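Local coordinates for protein polyketide Synthase III (Ectocarpus siliculosus, PDB 4B0N) that probably extends an acyl starter with malonyl-derived units as a type III polyketide synthase, in a pathway to the monomers of brown-algal phlorotannins, at residues 88-93 with 359-364; 93-98 with 108-113; 122-127 with 225-230. One frame throughout, in Å; residues are numbered along the deposited sequence.

Contact 1. Residues 88-93 with 359-364; sequences IGSRYF and LGEYGN. With ACD (arachidonic acid), chain D.
Gly360 O, in the last turn of helix 353-362, accepts two backbone N-H groups, from Gly89, just before strand 90-93, and from Ser90, its first residue: Gly89 N at 2.8 Å and Ser90 N at 3.2 Å. The first arrives in the carbonyl plane on a lone pair, the second nearly along the C=O axis. Glu361 O takes Ser90 OG at 3.0 Å, with the hydroxyl tilted 31° from the carbonyl plane. Leu359 O still takes Gly363 N, but Gly360 O and Glu361 O, near the helix end, receive donors from the other segment. Gly363, just past the helix, turns the chain away with a positive phi, which suits a glycine.

Ile88 and Leu359 form the buried, apolar part. They cross at about a right angle, Ile88 CG1 lying 3.6 Å from Leu359 CD1. Arg91 CB lies beside Tyr362 O, but the extended remainder of that side chain leaves the helix for the bound arachidonic acid, where Arg91 NH1 comes 3.5 Å from C18.

Tyr92, Glu361 and Tyr362, by contrast, are partly exposed to solvent. Tyr92 OH donates to Glu361 OE2 at 2.7 Å, the ring and carboxylate planes 66° apart, and Arg56 adds a salt bridge to the same oxygen. The rings of Tyr92 and Tyr362 meet obliquely, with Tyr92 CE1 3.4 Å from Tyr362 CD1.

Strand 90-93 pairs antiparallel with strand 55-58, while Ile88 also touches Ile242 of helix 234-242 and Gln59 of helix 59-68. The contact thus ties this two-stranded sheet of the N-terminal half to a helix of the C-terminal half.

Contact 2. Residues 93-98 with 108-113; sequences FAVPDF and PLFYPA. With ACD (arachidonic acid), chain D.
Asp97 holds two successive backbone N-H groups with its carboxylate: Phe110 N bonds to Asp97 OD1 at 2.7 Å, and Tyr111 N to Asp97 OD2 at 2.8 Å. OD1 uses its syn lone pair, whereas OD2 is met from 38° above the carboxylate plane. With CG anti to its own carbonyl carbon (chi1 -67°), the acid reaches across to the other segment, and each oxygen serves one amide.

Beside these bonds the Tyr111 ring stands almost perpendicular to the carboxylate, the planes 83° apart. Asp97 CB lies in the ring plane at its edge, and Asp97 OD2 is 3.4 Å from Tyr111 CD2. The phenol end turns elsewhere: Tyr111 OH is hydrogen-bonded to Ser225 O.

Apart from Phe93, which ends strand 90-93, both segments belong to the long irregular connection between that strand and helix 121-146 in the N-terminal half of this chalcone synthase-like, thiolase-type fold. The acid-to-amide pair joins the two arms without a ladder of backbone bonds.

Further out the packing is mostly apolar. Val95 CG1 meets Phe110 CB at 3.3 Å, while the phenylalanine ring leads away to Val123, Arg124 and Lys127 of helix 121-146. Pro96 CG lies beside the Pro108 carbonyl, and the exposed Leu109 flanks it, its CD1 4.2 Å from Pro96 CG. On the buried side Phe98 CZ approaches Tyr111 CE2 at 4.1 Å. The same Phe98 CZ is 3.6 Å from arachidonic acid C17, and the neighbouring ligand carbon C18 sits over one ring face, offset toward the rim.

Contact 3. Residues 122-127 with 225-230; sequences DVRLDK and SVHTTF. With ACD (arachidonic acid), chain D.
Arg124 and Val226 make the closest backbone approach, their CA atoms 5.7 Å apart. Segment 122-127 lies in helix 121-146, with Asp126 N bonded to Asp122 O and Lys127 N to Val123 O. Segment 225-230 is irregular, running on from strand 215-223 toward helix 234-242, and it ends at Phe230 with a positive phi. No backbone-to-backbone hydrogen bond joins the two; one long side chain does that work.

Arg124 extends from CG to NE and lays its guanidinium edge against the loop carbonyls. Arg124 NH1 donates twice, to Thr228 O at 2.8 Å and to Val226 O at 3.0 Å, standing 38° and 42° above the respective carbonyl planes. Arg124 NH2 adds a weak bond to Thr228 O at 3.2 Å, and Thr229 CG2 lies over one face. The group has further partners, NE bonding to Val119 O and NH2 to Asn289 OD1.

In this thiolase-like fold, helix 121-146 leads to strand 154-161, which runs parallel beside strand 215-223 in the central sheet. Arg124 thus fastens the helix to the loop that follows the neighbouring strand. An alanine here would probably leave Val226 O and Thr228 O without these donors, and the loop less fixed beside the ligand.

Nearby, Val226 CG1 packs on Lys127 CB at 3.5 Å; the lysine amine goes off to Glu130. Leu125 CD2 sits at the edge of the His227 ring, whose NE2 bonds to Thr163 O, and Leu125 also touches Ile286 of the second subunit. Toward the pocket, Thr228 CG2 reaches arachidonic acid C17 at 3.5 Å and His227 CB lies 3.9 Å from ligand C10.

In the fold
All three contacts border the arachidonic acid. Contacts 1 and 2 share Phe93, whose CZ is 3.7 Å from ligand C18, although their centres are about 18 Å apart. Contact 3 is about 19 Å from contact 1, centre to centre, yet Phe93 CD1 reaches Ser225 CB at 3.6 Å. Contacts 2 and 3 are the near pair, about 10 Å between centres. Tyr111 joins them: its OH probably also bonds to Thr228 OG1 at 3.1 Å, and its CE1 packs 3.4 Å from Arg124 NH1. Arg91, Phe93, Phe98, Thr228 and Phe230 gather round the C16-C20 end of the fatty acid, while His227 lines its middle.

Contact 1. Residues 88-93 with 359-364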
loop_
_atom_site.group_PDB
_atom_site.type_symbol
_atom_site.label_atom_id
_atom_site.label_comp_id
_atom_site.label_asym_id
_atom_site.label_seq_id
_atom_site.Cartn_x
_atom_site.Cartn_y
_atom_site.Cartn_z
ATOM N N ILE A 88 -24.707 -13.161 -12.153
ATOM C CA ILE A 88 -24.410 -11.791 -12.558
ATOM C C ILE A 88 -25.262 -11.438 -13.777
ATOM O O ILE A 88 -25.218 -12.131 -14.799
ATOM C CB ILE A 88 -22.908 -11.600 -12.873
ATOM C CG1 ILE A 88 -22.070 -11.799 -11.607
ATOM C CG2 ILE A 88 -22.645 -10.223 -13.470
ATOM C CD1 ILE A 88 -20.622 -12.158 -11.862
ATOM N N GLY A 89 -26.045 -10.369 -13.651
ATOM C CA GLY A 89 -26.908 -9.910 -14.734
ATOM C C GLY A 89 -26.238 -8.839 -15.567
ATOM O O GLY A 89 -26.489 -8.729 -16.770
ATOM N N SER A 90 -25.380 -8.056 -14.916
ATOM C CA SER A 90 -24.691 -6.933 -15.542
ATOM C C SER A 90 -23.469 -6.526 -14.726
ATOM O O SER A 90 -23.340 -6.901 -13.558
ATOM C CB SER A 90 -25.638 -5.737 -15.676
ATOM O OG SER A 90 -26.139 -5.334 -14.412
ATOM N N ARG A 91 -22.573 -5.767 -15.355
ATOM C CA ARG A 91 -21.427 -5.156 -14.670
ATOM C C ARG A 91 -20.873 -3.966 -15.458
ATOM O O ARG A 91 -21.125 -3.836 -16.656
ATOM C CB ARG A 91 -20.335 -6.187 -14.336
ATOM C CG ARG A 91 -19.932 -7.099 -15.478
ATOM C CD ARG A 91 -19.285 -8.376 -14.974
ATOM N NE ARG A 91 -19.148 -9.342 -16.062
ATOM C CZ ARG A 91 -18.005 -9.642 -16.676
ATOM N NH1 ARG A 91 -16.865 -9.075 -16.303
ATOM N NH2 ARG A 91 -18.001 -10.530 -17.661
ATOM N N TYR A 92 -20.132 -3.100 -14.772
ATOM C CA TYR A 92 -19.688 -1.824 -15.339
ATOM C C TYR A 92 -18.219 -1.842 -15.760
ATOM O O TYR A 92 -17.367 -2.381 -15.052
ATOM C CB TYR A 92 -19.934 -0.687 -14.342
ATOM C CG TYR A 92 -21.390 -0.469 -13.991
ATOM C CD1 TYR A 92 -22.070 -1.358 -13.157
ATOM C CD2 TYR A 92 -22.085 0.635 -14.481
ATOM C CE1 TYR A 92 -23.400 -1.161 -12.836
ATOM C CE2 TYR A 92 -23.418 0.843 -14.160
ATOM C CZ TYR A 92 -24.067 -0.058 -13.337
ATOM O OH TYR A 92 -25.391 0.137 -13.017
ATOM N N PHE A 93 -17.936 -1.243 -16.916
ATOM C CA PHE A 93 -16.575 -1.157 -17.445
ATOM C C PHE A 93 -16.201 0.270 -17.851
ATOM O O PHE A 93 -17.051 1.048 -18.289
ATOM C CB PHE A 93 -16.399 -2.097 -18.645
ATOM C CG PHE A 93 -16.769 -3.529 -18.366
ATOM C CD1 PHE A 93 -16.159 -4.240 -17.335
ATOM C CD2 PHE A 93 -17.714 -4.177 -19.153
ATOM C CE1 PHE A 93 -16.501 -5.561 -17.085
ATOM C CE2 PHE A 93 -18.055 -5.497 -18.910
ATOM C CZ PHE A 93 -17.448 -6.190 -17.877
ATOM N N LEU A 359 -23.706 -8.411 -6.359
ATOM C CA LEU A 359 -23.136 -9.351 -7.327
ATOM C C LEU A 359 -23.905 -9.361 -8.650
ATOM O O LEU A 359 -23.304 -9.309 -9.720
ATOM C CB LEU A 359 -23.094 -10.760 -6.717
ATOM C CG LEU A 359 -22.203 -11.885 -7.260
ATOM C CD1 LEU A 359 -22.939 -12.758 -8.265
ATOM C CD2 LEU A 359 -20.879 -11.373 -7.819
ATOM N N GLY A 360 -25.233 -9.414 -8.562
ATOM C CA GLY A 360 -26.095 -9.445 -9.743
ATOM C C GLY A 360 -26.048 -8.182 -10.586
ATOM O O GLY A 360 -26.132 -8.246 -11.819
ATOM N N GLU A 361 -25.905 -7.040 -9.920
ATOM C CA GLU A 361 -25.939 -5.741 -10.588
ATOM C C GLU A 361 -24.556 -5.254 -11.023
ATOM O O GLU A 361 -24.422 -4.620 -12.074
ATOM C CB GLU A 361 -26.636 -4.702 -9.691
ATOM C CG GLU A 361 -26.566 -3.246 -10.153
ATOM C CD GLU A 361 -27.171 -2.997 -11.529
ATOM O OE1 GLU A 361 -27.997 -3.812 -12.002
ATOM O OE2 GLU A 361 -26.820 -1.967 -12.143
ATOM N N TYR A 362 -23.536 -5.568 -10.224
ATOM C CA TYR A 362 -22.195 -5.004 -10.415
ATOM C C TYR A 362 -21.096 -6.031 -10.688
ATOM O O TYR A 362 -20.030 -5.674 -11.193
ATOM C CB TYR A 362 -21.793 -4.172 -9.192
ATOM C CG TYR A 362 -22.782 -3.104 -8.777
ATOM C CD1 TYR A 362 -22.952 -1.944 -9.534
ATOM C CD2 TYR A 362 -23.534 -3.244 -7.611
ATOM C CE1 TYR A 362 -23.855 -0.963 -9.151
ATOM C CE2 TYR A 362 -24.436 -2.268 -7.218
ATOM C CZ TYR A 362 -24.593 -1.130 -7.988
ATOM O OH TYR A 362 -25.489 -0.158 -7.596
ATOM N N GLY A 363 -21.343 -7.293 -10.341
ATOM C CA GLY A 363 -20.300 -8.321 -10.360
ATOM C C GLY A 363 -19.341 -8.161 -9.193
ATOM O O GLY A 363 -19.661 -7.502 -8.201
ATOM N N ASN A 364 -18.162 -8.766 -9.308
ATOM C CA ASN A 364 -17.120 -8.624 -8.291
ATOM C C ASN A 364 -16.128 -7.510 -8.641
ATOM O O ASN A 364 -15.267 -7.667 -9.515
ATOM C CB ASN A 364 -16.399 -9.958 -8.057
ATOM C CG ASN A 364 -15.419 -9.908 -6.892
ATOM O OD1 ASN A 364 -15.409 -8.961 -6.098
ATOM N ND2 ASN A 364 -14.586 -10.939 -6.786
HETATM C C1 ACD D . -9.778 -12.237 -5.801
HETATM C C2 ACD D . -8.595 -11.297 -5.712
HETATM C C3 ACD D . -8.698 -10.233 -6.800
HETATM C C4 ACD D . -7.321 -9.844 -7.322
HETATM C C5 ACD D . -7.450 -9.137 -8.649
HETATM C C6 ACD D . -6.367 -8.727 -9.305
HETATM C C7 ACD D . -6.525 -8.010 -10.625
HETATM C C8 ACD D . -6.655 -8.979 -11.774
HETATM C C9 ACD D . -7.310 -8.599 -12.870
HETATM C C10 ACD D . -7.452 -9.541 -14.043
HETATM C C11 ACD D . -8.907 -9.849 -14.291
HETATM C C12 ACD D . -9.412 -9.745 -15.517
HETATM C C13 ACD D . -10.870 -10.063 -15.751
HETATM C C14 ACD D . -11.538 -8.965 -16.545
HETATM C C15 ACD D . -12.861 -8.978 -16.694
HETATM C C16 ACD D . -13.559 -7.898 -17.484
HETATM C C17 ACD D . -13.687 -8.346 -18.936
HETATM C C18 ACD D . -15.118 -8.720 -19.307
HETATM C C19 ACD D . -15.117 -9.953 -20.201
HETATM C C20 ACD D . -16.484 -10.198 -20.799
HETATM O O1 ACD D . -10.402 -12.525 -4.754
#

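Contact 2. Residues 93-98 with 108-113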
loop_
_atom_site.group_PDB
_atom_site.type_symbol
_atom_site.label_atom_id
_atom_site.label_comp_id
_atom_site.label_asym_id
_atom_site.label_seq_id
_atom_site.Cartn_x
_atom_site.Cartn_y
_atom_site.Cartn_z
ATOM N N PHE A 93 -17.936 -1.243 -16.916
ATOM C CA PHE A 93 -16.575 -1.157 -17.445
ATOM C C PHE A 93 -16.201 0.270 -17.851
ATOM O O PHE A 93 -17.051 1.048 -18.289
ATOM C CB PHE A 93 -16.399 -2.097 -18.645
ATOM C CG PHE A 93 -16.769 -3.529 -18.366
ATOM C CD1 PHE A 93 -16.159 -4.240 -17.335
ATOM C CD2 PHE A 93 -17.714 -4.177 -19.153
ATOM C CE1 PHE A 93 -16.501 -5.561 -17.085
ATOM C CE2 PHE A 93 -18.055 -5.497 -18.910
ATOM C CZ PHE A 93 -17.448 -6.190 -17.877
ATOM N N ALA A 94 -14.920 0.600 -17.702
ATOM C CA ALA A 94 -14.393 1.919 -18.071
ATOM C C ALA A 94 -14.042 2.014 -19.556
ATOM O O ALA A 94 -13.873 3.110 -20.093
ATOM C CB ALA A 94 -13.181 2.260 -17.216
ATOM N N VAL A 95 -13.938 0.862 -20.210
ATOM C CA VAL A 95 -13.549 0.796 -21.614
ATOM C C VAL A 95 -14.742 0.369 -22.474
ATOM O O VAL A 95 -15.503 -0.520 -22.078
ATOM C CB VAL A 95 -12.366 -0.174 -21.841
ATOM C CG1 VAL A 95 -11.438 0.386 -22.897
ATOM C CG2 VAL A 95 -11.578 -0.398 -20.559
ATOM N N PRO A 96 -14.914 1.004 -23.653
ATOM C CA PRO A 96 -16.039 0.662 -24.534
ATOM C C PRO A 96 -15.899 -0.670 -25.280
ATOM O O PRO A 96 -16.850 -1.101 -25.930
ATOM C CB PRO A 96 -16.068 1.826 -25.533
ATOM C CG PRO A 96 -14.675 2.347 -25.550
ATOM C CD PRO A 96 -14.169 2.179 -24.149
ATOM N N ASP A 97 -14.739 -1.318 -25.173
ATOM C CA ASP A 97 -14.444 -2.553 -25.914
ATOM C C ASP A 97 -15.457 -3.692 -25.727
ATOM O O ASP A 97 -15.428 -4.676 -26.472
ATOM C CB ASP A 97 -13.037 -3.055 -25.581
ATOM C CG ASP A 97 -11.958 -2.127 -26.078
ATOM O OD1 ASP A 97 -11.956 -0.952 -25.671
ATOM O OD2 ASP A 97 -11.117 -2.565 -26.885
ATOM N N PHE A 98 -16.343 -3.558 -24.744
ATOM C CA PHE A 98 -17.350 -4.585 -24.473
ATOM C C PHE A 98 -18.761 -4.134 -24.848
ATOM O O PHE A 98 -19.695 -4.941 -24.886
ATOM C CB PHE A 98 -17.273 -5.034 -23.012
ATOM C CG PHE A 98 -15.891 -5.435 -22.582
ATOM C CD1 PHE A 98 -15.298 -6.590 -23.084
ATOM C CD2 PHE A 98 -15.175 -4.649 -21.685
ATOM C CE1 PHE A 98 -14.020 -6.958 -22.695
ATOM C CE2 PHE A 98 -13.895 -5.013 -21.289
ATOM C CZ PHE A 98 -13.316 -6.168 -21.797
ATOM N N PRO A 108 -11.900 5.966 -27.533
ATOM C CA PRO A 108 -11.456 4.897 -28.424
ATOM C C PRO A 108 -11.545 3.489 -27.830
ATOM O O PRO A 108 -11.676 3.323 -26.617
ATOM C CB PRO A 108 -9.993 5.258 -28.690
ATOM C CG PRO A 108 -9.558 5.968 -27.453
ATOM C CD PRO A 108 -10.766 6.696 -26.934
ATOM N N LEU A 109 -11.477 2.489 -28.700
ATOM C CA LEU A 109 -11.372 1.097 -28.289
ATOM C C LEU A 109 -9.937 0.816 -27.853
ATOM O O LEU A 109 -8.998 0.998 -28.627
ATOM C CB LEU A 109 -11.781 0.171 -29.439
ATOM C CG LEU A 109 -13.245 -0.264 -29.610
ATOM C CD1 LEU A 109 -14.252 0.877 -29.492
ATOM C CD2 LEU A 109 -13.406 -0.986 -30.941
ATOM N N PHE A 110 -9.783 0.375 -26.608
ATOM C CA PHE A 110 -8.469 0.182 -26.000
ATOM C C PHE A 110 -7.701 -1.008 -26.575
ATOM O O PHE A 110 -6.544 -0.866 -26.975
ATOM C CB PHE A 110 -8.615 0.053 -24.477
ATOM C CG PHE A 110 -7.316 -0.127 -23.738
ATOM C CD1 PHE A 110 -6.283 0.800 -23.866
ATOM C CD2 PHE A 110 -7.138 -1.214 -22.888
ATOM C CE1 PHE A 110 -5.092 0.632 -23.179
ATOM C CE2 PHE A 110 -5.951 -1.385 -22.195
ATOM C CZ PHE A 110 -4.928 -0.458 -22.339
ATOM N N TYR A 111 -8.352 -2.168 -26.617
ATOM C CA TYR A 111 -7.709 -3.412 -27.045
ATOM C C TYR A 111 -7.538 -3.476 -28.560
ATOM O O TYR A 111 -8.377 -2.950 -29.294
ATOM C CB TYR A 111 -8.483 -4.622 -26.515
ATOM C CG TYR A 111 -8.578 -4.632 -25.005
ATOM C CD1 TYR A 111 -7.450 -4.889 -24.221
ATOM C CD2 TYR A 111 -9.786 -4.365 -24.358
ATOM C CE1 TYR A 111 -7.523 -4.888 -22.837
ATOM C CE2 TYR A 111 -9.867 -4.364 -22.972
ATOM C CZ TYR A 111 -8.732 -4.624 -22.219
ATOM O OH TYR A 111 -8.797 -4.626 -20.849
ATOM N N PRO A 112 -6.444 -4.112 -29.034
ATOM C CA PRO A 112 -6.127 -4.141 -30.466
ATOM C C PRO A 112 -7.212 -4.806 -31.308
ATOM O O PRO A 112 -7.844 -5.770 -30.862
ATOM C CB PRO A 112 -4.829 -4.960 -30.526
ATOM C CG PRO A 112 -4.809 -5.747 -29.263
ATOM C CD PRO A 112 -5.440 -4.848 -28.244
ATOM N N ALA A 113 -7.414 -4.281 -32.519
ATOM C CA ALA A 113 -8.392 -4.816 -33.472
ATOM C C ALA A 113 -8.060 -6.256 -33.860
ATOM O O ALA A 113 -8.865 -6.951 -34.480
ATOM C CB ALA A 113 -8.462 -3.929 -34.704
HETATM C C1 ACD D . -9.778 -12.237 -5.801
HETATM C C2 ACD D . -8.595 -11.297 -5.712
HETATM C C3 ACD D . -8.698 -10.233 -6.800
HETATM C C4 ACD D . -7.321 -9.844 -7.322
HETATM C C5 ACD D . -7.450 -9.137 -8.649
HETATM C C6 ACD D . -6.367 -8.727 -9.305
HETATM C C7 ACD D . -6.525 -8.010 -10.625
HETATM C C8 ACD D . -6.655 -8.979 -11.774
HETATM C C9 ACD D . -7.310 -8.599 -12.870
HETATM C C10 ACD D . -7.452 -9.541 -14.043
HETATM C C11 ACD D . -8.907 -9.849 -14.291
HETATM C C12 ACD D . -9.412 -9.745 -15.517
HETATM C C13 ACD D . -10.870 -10.063 -15.751
HETATM C C14 ACD D . -11.538 -8.965 -16.545
HETATM C C15 ACD D . -12.861 -8.978 -16.694
HETATM C C16 ACD D . -13.559 -7.898 -17.484
HETATM C C17 ACD D . -13.687 -8.346 -18.936
HETATM C C18 ACD D . -15.118 -8.720 -19.307
HETATM C C19 ACD D . -15.117 -9.953 -20.201
HETATM C C20 ACD D . -16.484 -10.198 -20.799
HETATM O O1 ACD D . -10.402 -12.525 -4.754
#

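Contact 3. Residues 122-127 with 225-230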
loop_
_atom_site.group_PDB
_atom_site.type_symbol
_atom_site.label_atom_id
_atom_site.label_comp_id
_atom_site.label_asym_id
_atom_site.label_seq_id
_atom_site.Cartn_x
_atom_site.Cartn_y
_atom_site.Cartn_z
ATOM N N ASP A 122 2.365 -1.226 -18.816
ATOM C CA ASP A 122 2.475 0.222 -18.659
ATOM C C ASP A 122 1.344 0.967 -19.367
ATOM O O ASP A 122 0.797 1.923 -18.814
ATOM C CB ASP A 122 3.856 0.745 -19.082
ATOM C CG ASP A 122 4.273 0.282 -20.463
ATOM O OD1 ASP A 122 4.232 -0.940 -20.733
ATOM O OD2 ASP A 122 4.662 1.147 -21.273
ATOM N N VAL A 123 0.981 0.509 -20.566
ATOM C CA VAL A 123 -0.141 1.082 -21.320
ATOM C C VAL A 123 -1.472 0.794 -20.612
ATOM O O VAL A 123 -2.353 1.657 -20.556
ATOM C CB VAL A 123 -0.182 0.568 -22.779
ATOM C CG1 VAL A 123 -1.239 1.305 -23.593
ATOM C CG2 VAL A 123 1.182 0.715 -23.439
ATOM N N ARG A 124 -1.600 -0.416 -20.066
ATOM C CA ARG A 124 -2.768 -0.802 -19.267
ATOM C C ARG A 124 -2.917 0.067 -18.016
ATOM O O ARG A 124 -4.026 0.476 -17.667
ATOM C CB ARG A 124 -2.708 -2.286 -18.882
ATOM C CG ARG A 124 -2.988 -3.236 -20.036
ATOM C CD ARG A 124 -2.954 -4.693 -19.603
ATOM N NE ARG A 124 -2.960 -5.599 -20.752
ATOM C CZ ARG A 124 -4.036 -6.215 -21.240
ATOM N NH1 ARG A 124 -5.230 -6.053 -20.684
ATOM N NH2 ARG A 124 -3.914 -7.009 -22.293
ATOM N N LEU A 125 -1.797 0.353 -17.354
ATOM C CA LEU A 125 -1.803 1.195 -16.155
ATOM C C LEU A 125 -2.006 2.677 -16.486
ATOM O O LEU A 125 -2.598 3.414 -15.698
ATOM C CB LEU A 125 -0.536 0.974 -15.316
ATOM C CG LEU A 125 -0.426 -0.382 -14.606
ATOM C CD1 LEU A 125 1.010 -0.672 -14.205
ATOM C CD2 LEU A 125 -1.356 -0.466 -13.402
ATOM N N ASP A 126 -1.525 3.101 -17.654
ATOM C CA ASP A 126 -1.786 4.451 -18.163
ATOM C C ASP A 126 -3.281 4.689 -18.371
ATOM O O ASP A 126 -3.782 5.790 -18.128
ATOM C CB ASP A 126 -1.027 4.699 -19.473
ATOM C CG ASP A 126 0.473 4.893 -19.263
ATOM O OD1 ASP A 126 0.905 5.108 -18.106
ATOM O OD2 ASP A 126 1.222 4.830 -20.264
ATOM N N LYS A 127 -3.978 3.647 -18.825
ATOM C CA LYS A 127 -5.432 3.668 -18.966
ATOM C C LYS A 127 -6.170 3.672 -17.631
ATOM O O LYS A 127 -7.241 4.277 -17.513
ATOM C CB LYS A 127 -5.904 2.483 -19.798
ATOM C CG LYS A 127 -6.520 2.868 -21.127
ATOM C CD LYS A 127 -7.918 3.441 -20.965
ATOM C CE LYS A 127 -8.598 3.551 -22.316
ATOM N NZ LYS A 127 -9.414 4.787 -22.424
ATOM N N SER A 225 -11.243 -4.081 -15.877
ATOM C CA SER A 225 -11.527 -4.054 -17.318
ATOM C C SER A 225 -10.341 -3.573 -18.153
ATOM O O SER A 225 -10.429 -3.484 -19.379
ATOM C CB SER A 225 -12.758 -3.191 -17.624
ATOM O OG SER A 225 -12.459 -1.807 -17.533
ATOM N N VAL A 226 -9.240 -3.253 -17.487
ATOM C CA VAL A 226 -8.043 -2.807 -18.185
ATOM C C VAL A 226 -7.004 -3.929 -18.223
ATOM O O VAL A 226 -5.964 -3.795 -18.863
ATOM C CB VAL A 226 -7.435 -1.537 -17.551
ATOM C CG1 VAL A 226 -6.842 -0.660 -18.640
ATOM C CG2 VAL A 226 -8.487 -0.749 -16.786
ATOM N N HIS A 227 -7.309 -5.037 -17.548
ATOM C CA HIS A 227 -6.390 -6.173 -17.442
ATOM C C HIS A 227 -6.866 -7.418 -18.146
ATOM O O HIS A 227 -6.349 -8.511 -17.899
ATOM C CB HIS A 227 -6.101 -6.481 -15.975
ATOM C CG HIS A 227 -5.438 -5.347 -15.238
ATOM N ND1 HIS A 227 -4.148 -5.018 -15.429
ATOM C CD2 HIS A 227 -5.935 -4.459 -14.287
ATOM C CE1 HIS A 227 -3.834 -3.970 -14.647
ATOM N NE2 HIS A 227 -4.928 -3.631 -13.946
ATOM N N THR A 228 -7.840 -7.266 -19.039
ATOM C CA THR A 228 -8.421 -8.409 -19.742
ATOM C C THR A 228 -7.446 -8.972 -20.780
ATOM O O THR A 228 -6.789 -8.215 -21.501
ATOM C CB THR A 228 -9.775 -8.059 -20.402
ATOM O OG1 THR A 228 -9.566 -7.540 -21.720
ATOM C CG2 THR A 228 -10.534 -7.040 -19.565
ATOM N N THR A 229 -7.351 -10.300 -20.833
ATOM C CA THR A 229 -6.400 -10.987 -21.710
ATOM C C THR A 229 -7.063 -12.058 -22.572
ATOM O O THR A 229 -6.544 -12.418 -23.634
ATOM C CB THR A 229 -5.270 -11.661 -20.907
ATOM O OG1 THR A 229 -5.834 -12.604 -19.991
ATOM C CG2 THR A 229 -4.455 -10.636 -20.135
ATOM N N PHE A 230 -8.207 -12.557 -22.106
ATOM C CA PHE A 230 -8.916 -13.671 -22.745
ATOM C C PHE A 230 -7.972 -14.806 -23.153
ATOM O O PHE A 230 -7.822 -15.121 -24.339
ATOM C CB PHE A 230 -9.760 -13.194 -23.934
ATOM C CG PHE A 230 -11.152 -12.764 -23.562
ATOM C CD1 PHE A 230 -11.997 -13.616 -22.853
ATOM C CD2 PHE A 230 -11.633 -11.514 -23.947
ATOM C CE1 PHE A 230 -13.286 -13.222 -22.517
ATOM C CE2 PHE A 230 -12.920 -11.115 -23.616
ATOM C CZ PHE A 230 -13.746 -11.971 -22.900
HETATM C C1 ACD D . -9.778 -12.237 -5.801
HETATM C C2 ACD D . -8.595 -11.297 -5.712
HETATM C C3 ACD D . -8.698 -10.233 -6.800
HETATM C C4 ACD D . -7.321 -9.844 -7.322
HETATM C C5 ACD D . -7.450 -9.137 -8.649
HETATM C C6 ACD D . -6.367 -8.727 -9.305
HETATM C C7 ACD D . -6.525 -8.010 -10.625
HETATM C C8 ACD D . -6.655 -8.979 -11.774
HETATM C C9 ACD D . -7.310 -8.599 -12.870
HETATM C C10 ACD D . -7.452 -9.541 -14.043
HETATM C C11 ACD D . -8.907 -9.849 -14.291
HETATM C C12 ACD D . -9.412 -9.745 -15.517
HETATM C C13 ACD D . -10.870 -10.063 -15.751
HETATM C C14 ACD D . -11.538 -8.965 -16.545
HETATM C C15 ACD D . -12.861 -8.978 -16.694
HETATM C C16 ACD D . -13.559 -7.898 -17.484
HETATM C C17 ACD D . -13.687 -8.346 -18.936
HETATM C C18 ACD D . -15.118 -8.720 -19.307
HETATM C C19 ACD D . -15.117 -9.953 -20.201
HETATM C C20 ACD D . -16.484 -10.198 -20.799
HETATM O O1 ACD D . -10.402 -12.525 -4.754
#